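Local coordinates for hypothetical membrane spanning protein (Vibrio fischeri, PDB 4RCK), which is of uncharacterised function but, as a predicted membrane-spanning protein, carries a magnesium-binding von Willebrand factor type A domain of the BatA type, at residues V54-L68 / T79-L92. Numbering follows the deposited sequence.
Sequences VSDFIDQRKGDRLGL and TPLTFDRNTVREQL
Arg89 lies along Ser55 and reaches Asp59, tying helix 85-92 to helix 54-60. Arg89 CB is 4.4 Å from Ile58 CD1. With CG anti to the backbone N (chi1 -170°), the chain is thrown across to the other helix, and Arg89 CG packs on Ser55 CB at 3.5 Å. CD stays beside Ser55 OG, and bends at the second and third torsions turn NE toward Asp59. There Arg89 NE gives Asp59 OD1 a weak, nearly straight hydrogen bond of 3.4 Å, part of a salt bridge; the oxygen sits at the guanidinium edge, the carboxylate and guanidinium planes 78° apart. At the tip, NH2 makes a weak bond to Asn86 OD1 in its own helix. Deeper in, Val88 CG1 stands between Ile58 CD1 and Leu68 CB, and the side chains of Leu92 and Val54 cross at about a right angle, meeting through CD2 and CG1. The aliphatic part of Arg85 slides past Ile58, while Arg85 CG meets Leu66 CD1 at 3.8 Å. Below the helices, Leu68 and Thr79 exchange both backbone hydrogen bonds, Leu68 N to Thr79 O at 3.1 Å. At the margin, Arg65 CG rests 3.4 Å from Phe83 CE2, and Leu81 CD1 covers one face of the Arg65 guanidinium, whose NH2 is salt-bridged to Asp20. Phe83 also meets Phe83 of the second subunit. Helices 46-60 and 85-93 thus run antiparallel over the Leu66 and Leu68 face of hairpin 65-71/75-82, as in the alpha-beta sandwich of vWA domains, with strand 75-82 outermost within the chain and strand 19-26 flanking 65-71 in parallel.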
loop_
_atom_site.group_PDB
_atom_site.type_symbol
_atom_site.label_atom_id
_atom_site.label_comp_id
_atom_site.label_asym_id
_atom_site.label_seq_id
_atom_site.Cartn_x
_atom_site.Cartn_y
_atom_site.Cartn_z
ATOM N N VAL A 54 1.033 0.687 22.292
ATOM C CA VAL A 54 0.794 0.328 20.895
ATOM C C VAL A 54 0.525 1.568 20.039
ATOM O O VAL A 54 0.980 1.647 18.901
ATOM C CB VAL A 54 -0.382 -0.663 20.762
ATOM C CG1 VAL A 54 -0.673 -0.970 19.301
ATOM C CG2 VAL A 54 -0.074 -1.947 21.516
ATOM N N SER A 55 -0.201 2.537 20.590
ATOM C CA SER A 55 -0.457 3.791 19.886
ATOM C C SER A 55 0.846 4.529 19.586
ATOM O O SER A 55 1.048 5.012 18.472
ATOM C CB SER A 55 -1.396 4.687 20.698
ATOM O OG SER A 55 -0.796 5.936 20.985
ATOM N N ASP A 56 1.718 4.613 20.587
ATOM C CA ASP A 56 3.044 5.202 20.421
ATOM C C ASP A 56 3.862 4.439 19.380
ATOM O O ASP A 56 4.574 5.037 18.571
ATOM C CB ASP A 56 3.791 5.219 21.758
ATOM C CG ASP A 56 3.279 6.289 22.706
ATOM O OD1 ASP A 56 2.261 6.939 22.392
ATOM O OD2 ASP A 56 3.897 6.475 23.776
ATOM N N PHE A 57 3.758 3.112 19.418
ATOM C CA PHE A 57 4.422 2.237 18.454
ATOM C C PHE A 57 4.023 2.574 17.028
ATOM O O PHE A 57 4.861 2.602 16.123
ATOM C CB PHE A 57 4.087 0.773 18.750
ATOM C CG PHE A 57 4.505 -0.180 17.664
ATOM C CD1 PHE A 57 5.803 -0.656 17.613
ATOM C CD2 PHE A 57 3.599 -0.607 16.702
ATOM C CE1 PHE A 57 6.194 -1.531 16.621
ATOM C CE2 PHE A 57 3.987 -1.482 15.706
ATOM C CZ PHE A 57 5.287 -1.943 15.669
ATOM N N ILE A 58 2.726 2.808 16.855
ATOM C CA ILE A 58 2.128 3.124 15.565
ATOM C C ILE A 58 2.705 4.412 14.982
ATOM O O ILE A 58 3.035 4.474 13.794
ATOM C CB ILE A 58 0.593 3.248 15.696
ATOM C CG1 ILE A 58 -0.025 1.901 16.076
ATOM C CG2 ILE A 58 -0.013 3.734 14.421
ATOM C CD1 ILE A 58 -1.541 1.915 16.129
ATOM N N ASP A 59 2.850 5.428 15.828
ATOM C CA ASP A 59 3.450 6.696 15.416
ATOM C C ASP A 59 4.872 6.514 14.889
ATOM O O ASP A 59 5.329 7.275 14.034
ATOM C CB ASP A 59 3.475 7.692 16.581
ATOM C CG ASP A 59 2.108 7.930 17.184
ATOM O OD1 ASP A 59 1.110 7.461 16.598
ATOM O OD2 ASP A 59 2.032 8.594 18.241
ATOM N N GLN A 60 5.569 5.509 15.412
ATOM C CA GLN A 60 6.984 5.317 15.122
ATOM C C GLN A 60 7.177 4.717 13.725
ATOM O O GLN A 60 8.132 5.057 13.022
ATOM C CB GLN A 60 7.624 4.443 16.214
ATOM C CG GLN A 60 9.149 4.489 16.277
ATOM C CD GLN A 60 9.703 5.905 16.405
ATOM O OE1 GLN A 60 9.025 6.818 16.887
ATOM N NE2 GLN A 60 10.946 6.090 15.972
ATOM N N ARG A 61 6.250 3.855 13.312
ATOM C CA ARG A 61 6.274 3.273 11.969
ATOM C C ARG A 61 6.159 4.320 10.862
ATOM O O ARG A 61 5.391 5.272 10.978
ATOM C CB ARG A 61 5.143 2.258 11.821
ATOM C CG ARG A 61 5.295 1.013 12.677
ATOM C CD ARG A 61 6.248 0.017 12.042
ATOM N NE ARG A 61 7.645 0.254 12.393
ATOM C CZ ARG A 61 8.650 -0.487 11.943
ATOM N NH1 ARG A 61 9.898 -0.219 12.303
ATOM N NH2 ARG A 61 8.403 -1.502 11.125
ATOM N N LYS A 62 6.922 4.135 9.789
ATOM C CA LYS A 62 6.863 5.025 8.631
ATOM C C LYS A 62 6.895 4.235 7.327
ATOM O O LYS A 62 7.774 3.400 7.120
ATOM C CB LYS A 62 8.020 6.030 8.652
ATOM C CG LYS A 62 8.023 6.974 9.847
ATOM C CD LYS A 62 6.837 7.925 9.810
ATOM C CE LYS A 62 6.459 8.377 11.214
ATOM N NZ LYS A 62 7.599 9.016 11.926
ATOM N N GLY A 63 5.928 4.501 6.456
ATOM C CA GLY A 63 5.903 3.897 5.137
ATOM C C GLY A 63 5.341 2.489 5.105
ATOM O O GLY A 63 5.440 1.803 4.088
ATOM N N ASP A 64 4.743 2.060 6.210
ATOM C CA ASP A 64 4.192 0.711 6.298
ATOM C C ASP A 64 2.674 0.724 6.443
ATOM O O ASP A 64 2.097 1.696 6.929
ATOM C CB ASP A 64 4.816 -0.043 7.474
ATOM C CG ASP A 64 6.323 0.106 7.530
ATOM O OD1 ASP A 64 6.999 -0.309 6.565
ATOM O OD2 ASP A 64 6.833 0.629 8.543
ATOM N N ARG A 65 2.034 -0.359 6.011
ATOM C CA ARG A 65 0.602 -0.534 6.228
ATOM C C ARG A 65 0.341 -1.268 7.534
ATOM O O ARG A 65 1.053 -2.208 7.883
ATOM C CB ARG A 65 -0.045 -1.297 5.071
ATOM C CG ARG A 65 -0.474 -0.421 3.915
ATOM C CD ARG A 65 -1.292 -1.200 2.905
ATOM N NE ARG A 65 -0.580 -2.378 2.422
ATOM C CZ ARG A 65 -1.135 -3.330 1.680
ATOM N NH1 ARG A 65 -2.412 -3.245 1.337
ATOM N NH2 ARG A 65 -0.414 -4.369 1.283
ATOM N N LEU A 66 -0.688 -0.834 8.252
ATOM C CA LEU A 66 -1.029 -1.432 9.534
ATOM C C LEU A 66 -2.516 -1.769 9.615
ATOM O O LEU A 66 -3.359 -1.038 9.093
ATOM C CB LEU A 66 -0.632 -0.492 10.676
ATOM C CG LEU A 66 0.869 -0.387 10.959
ATOM C CD1 LEU A 66 1.194 0.872 11.745
ATOM C CD2 LEU A 66 1.345 -1.618 11.711
ATOM N N GLY A 67 -2.825 -2.886 10.266
ATOM C CA GLY A 67 -4.198 -3.324 10.447
ATOM C C GLY A 67 -4.431 -3.819 11.862
ATOM O O GLY A 67 -3.479 -4.131 12.577
ATOM N N LEU A 68 -5.694 -3.903 12.267
ATOM C CA LEU A 68 -6.021 -4.241 13.651
ATOM C C LEU A 68 -7.013 -5.399 13.781
ATOM O O LEU A 68 -8.133 -5.334 13.274
ATOM C CB LEU A 68 -6.572 -3.006 14.369
ATOM C CG LEU A 68 -6.998 -3.156 15.831
ATOM C CD1 LEU A 68 -5.888 -3.782 16.663
ATOM C CD2 LEU A 68 -7.395 -1.801 16.399
ATOM N N THR A 79 -9.573 -3.003 11.633
ATOM C CA THR A 79 -9.086 -2.213 10.508
ATOM C C THR A 79 -8.446 -3.134 9.481
ATOM O O THR A 79 -7.575 -3.934 9.830
ATOM C CB THR A 79 -8.064 -1.150 10.959
ATOM O OG1 THR A 79 -8.652 -0.329 11.974
ATOM C CG2 THR A 79 -7.634 -0.285 9.783
ATOM N N PRO A 80 -8.878 -3.034 8.210
ATOM C CA PRO A 80 -8.337 -3.904 7.156
ATOM C C PRO A 80 -6.819 -3.776 7.026
ATOM O O PRO A 80 -6.112 -4.733 7.332
ATOM C CB PRO A 80 -9.054 -3.419 5.886
ATOM C CG PRO A 80 -9.607 -2.072 6.227
ATOM C CD PRO A 80 -9.891 -2.096 7.695
ATOM N N LEU A 81 -6.357 -2.596 6.619
ATOM C CA LEU A 81 -4.945 -2.253 6.447
ATOM C C LEU A 81 -4.931 -0.851 5.857
ATOM O O LEU A 81 -5.834 -0.498 5.101
ATOM C CB LEU A 81 -4.205 -3.237 5.529
ATOM C CG LEU A 81 -3.356 -4.366 6.133
ATOM C CD1 LEU A 81 -2.953 -5.365 5.061
ATOM C CD2 LEU A 81 -2.128 -3.832 6.852
ATOM N N THR A 82 -3.920 -0.053 6.185
ATOM C CA THR A 82 -3.905 1.339 5.736
ATOM C C THR A 82 -2.579 2.062 5.913
ATOM O O THR A 82 -1.704 1.628 6.659
ATOM C CB THR A 82 -4.963 2.173 6.479
ATOM O OG1 THR A 82 -4.798 3.557 6.152
ATOM C CG2 THR A 82 -4.803 1.995 7.973
ATOM N N PHE A 83 -2.458 3.187 5.219
ATOM C CA PHE A 83 -1.316 4.074 5.368
ATOM C C PHE A 83 -1.638 5.181 6.353
ATOM O O PHE A 83 -0.760 5.928 6.788
ATOM C CB PHE A 83 -0.916 4.666 4.021
ATOM C CG PHE A 83 0.156 3.895 3.327
ATOM C CD1 PHE A 83 1.468 4.318 3.387
ATOM C CD2 PHE A 83 -0.142 2.742 2.629
ATOM C CE1 PHE A 83 2.467 3.614 2.754
ATOM C CE2 PHE A 83 0.849 2.037 1.992
ATOM C CZ PHE A 83 2.158 2.469 2.059
ATOM N N ASP A 84 -2.914 5.285 6.700
ATOM C CA ASP A 84 -3.321 6.219 7.727
ATOM C C ASP A 84 -3.265 5.534 9.081
ATOM O O ASP A 84 -4.165 4.783 9.450
ATOM C CB ASP A 84 -4.718 6.763 7.466
ATOM C CG ASP A 84 -5.070 7.884 8.408
ATOM O OD1 ASP A 84 -4.140 8.393 9.070
ATOM O OD2 ASP A 84 -6.254 8.263 8.487
ATOM N N ARG A 85 -2.189 5.791 9.811
ATOM C CA ARG A 85 -2.005 5.202 11.127
ATOM C C ARG A 85 -2.989 5.760 12.148
ATOM O O ARG A 85 -3.435 5.048 13.052
ATOM C CB ARG A 85 -0.579 5.431 11.597
ATOM C CG ARG A 85 0.431 4.517 10.938
ATOM C CD ARG A 85 1.286 5.312 9.999
ATOM N NE ARG A 85 1.707 6.543 10.651
ATOM C CZ ARG A 85 2.916 7.072 10.537
ATOM N NH1 ARG A 85 3.833 6.479 9.784
ATOM N NH2 ARG A 85 3.206 8.196 11.177
ATOM N N ASN A 86 -3.307 7.043 11.996
ATOM C CA ASN A 86 -4.264 7.736 12.853
ATOM C C ASN A 86 -5.565 6.968 13.073
ATOM O O ASN A 86 -6.075 6.915 14.191
ATOM C CB ASN A 86 -4.584 9.108 12.262
ATOM C CG ASN A 86 -3.338 9.932 11.998
ATOM O OD1 ASN A 86 -2.351 9.836 12.728
ATOM N ND2 ASN A 86 -3.376 10.745 10.951
ATOM N N THR A 87 -6.096 6.371 12.010
ATOM C CA THR A 87 -7.359 5.643 12.109
ATOM C C THR A 87 -7.189 4.350 12.909
ATOM O O THR A 87 -8.110 3.922 13.600
ATOM C CB THR A 87 -7.958 5.323 10.711
ATOM O OG1 THR A 87 -9.328 4.928 10.851
ATOM C CG2 THR A 87 -7.183 4.219 10.006
ATOM N N VAL A 88 -6.007 3.745 12.838
ATOM C CA VAL A 88 -5.748 2.517 13.582
ATOM C C VAL A 88 -5.542 2.852 15.052
ATOM O O VAL A 88 -5.893 2.072 15.938
ATOM C CB VAL A 88 -4.514 1.760 13.052
ATOM C CG1 VAL A 88 -4.493 0.338 13.595
ATOM C CG2 VAL A 88 -4.509 1.746 11.536
ATOM N N ARG A 89 -4.976 4.028 15.299
ATOM C CA ARG A 89 -4.711 4.491 16.655
ATOM C C ARG A 89 -6.002 4.878 17.371
ATOM O O ARG A 89 -6.190 4.558 18.544
ATOM C CB ARG A 89 -3.753 5.683 16.634
ATOM C CG ARG A 89 -3.235 6.070 18.006
ATOM C CD ARG A 89 -3.073 7.576 18.152
ATOM N NE ARG A 89 -2.224 8.156 17.114
ATOM C CZ ARG A 89 -2.613 9.119 16.285
ATOM N NH1 ARG A 89 -3.839 9.616 16.372
ATOM N NH2 ARG A 89 -1.775 9.589 15.371
ATOM N N GLU A 90 -6.883 5.573 16.656
ATOM C CA GLU A 90 -8.159 6.010 17.213
ATOM C C GLU A 90 -9.094 4.835 17.456
ATOM O O GLU A 90 -9.699 4.723 18.522
ATOM C CB GLU A 90 -8.838 7.016 16.285
ATOM C CG GLU A 90 -8.085 8.317 16.096
ATOM C CD GLU A 90 -8.617 9.115 14.924
ATOM O OE1 GLU A 90 -9.606 8.667 14.305
ATOM O OE2 GLU A 90 -8.050 10.184 14.618
ATOM N N GLN A 91 -9.213 3.962 16.460
ATOM C CA GLN A 91 -10.081 2.795 16.570
ATOM C C GLN A 91 -9.590 1.855 17.660
ATOM O O GLN A 91 -10.333 0.999 18.129
ATOM C CB GLN A 91 -10.174 2.057 15.234
ATOM C CG GLN A 91 -10.969 2.804 14.175
ATOM C CD GLN A 91 -11.141 2.009 12.898
ATOM O OE1 GLN A 91 -11.011 0.785 12.892
ATOM N NE2 GLN A 91 -11.432 2.704 11.804
ATOM N N LEU A 92 -8.332 2.017 18.057
ATOM C CA LEU A 92 -7.806 1.323 19.221
ATOM C C LEU A 92 -8.235 2.053 20.486
ATOM O O LEU A 92 -8.663 1.433 21.459
ATOM C CB LEU A 92 -6.281 1.228 19.161
ATOM C CG LEU A 92 -5.642 0.491 20.340
ATOM C CD1 LEU A 92 -6.030 -0.981 20.320
ATOM C CD2 LEU A 92 -4.130 0.656 20.334
#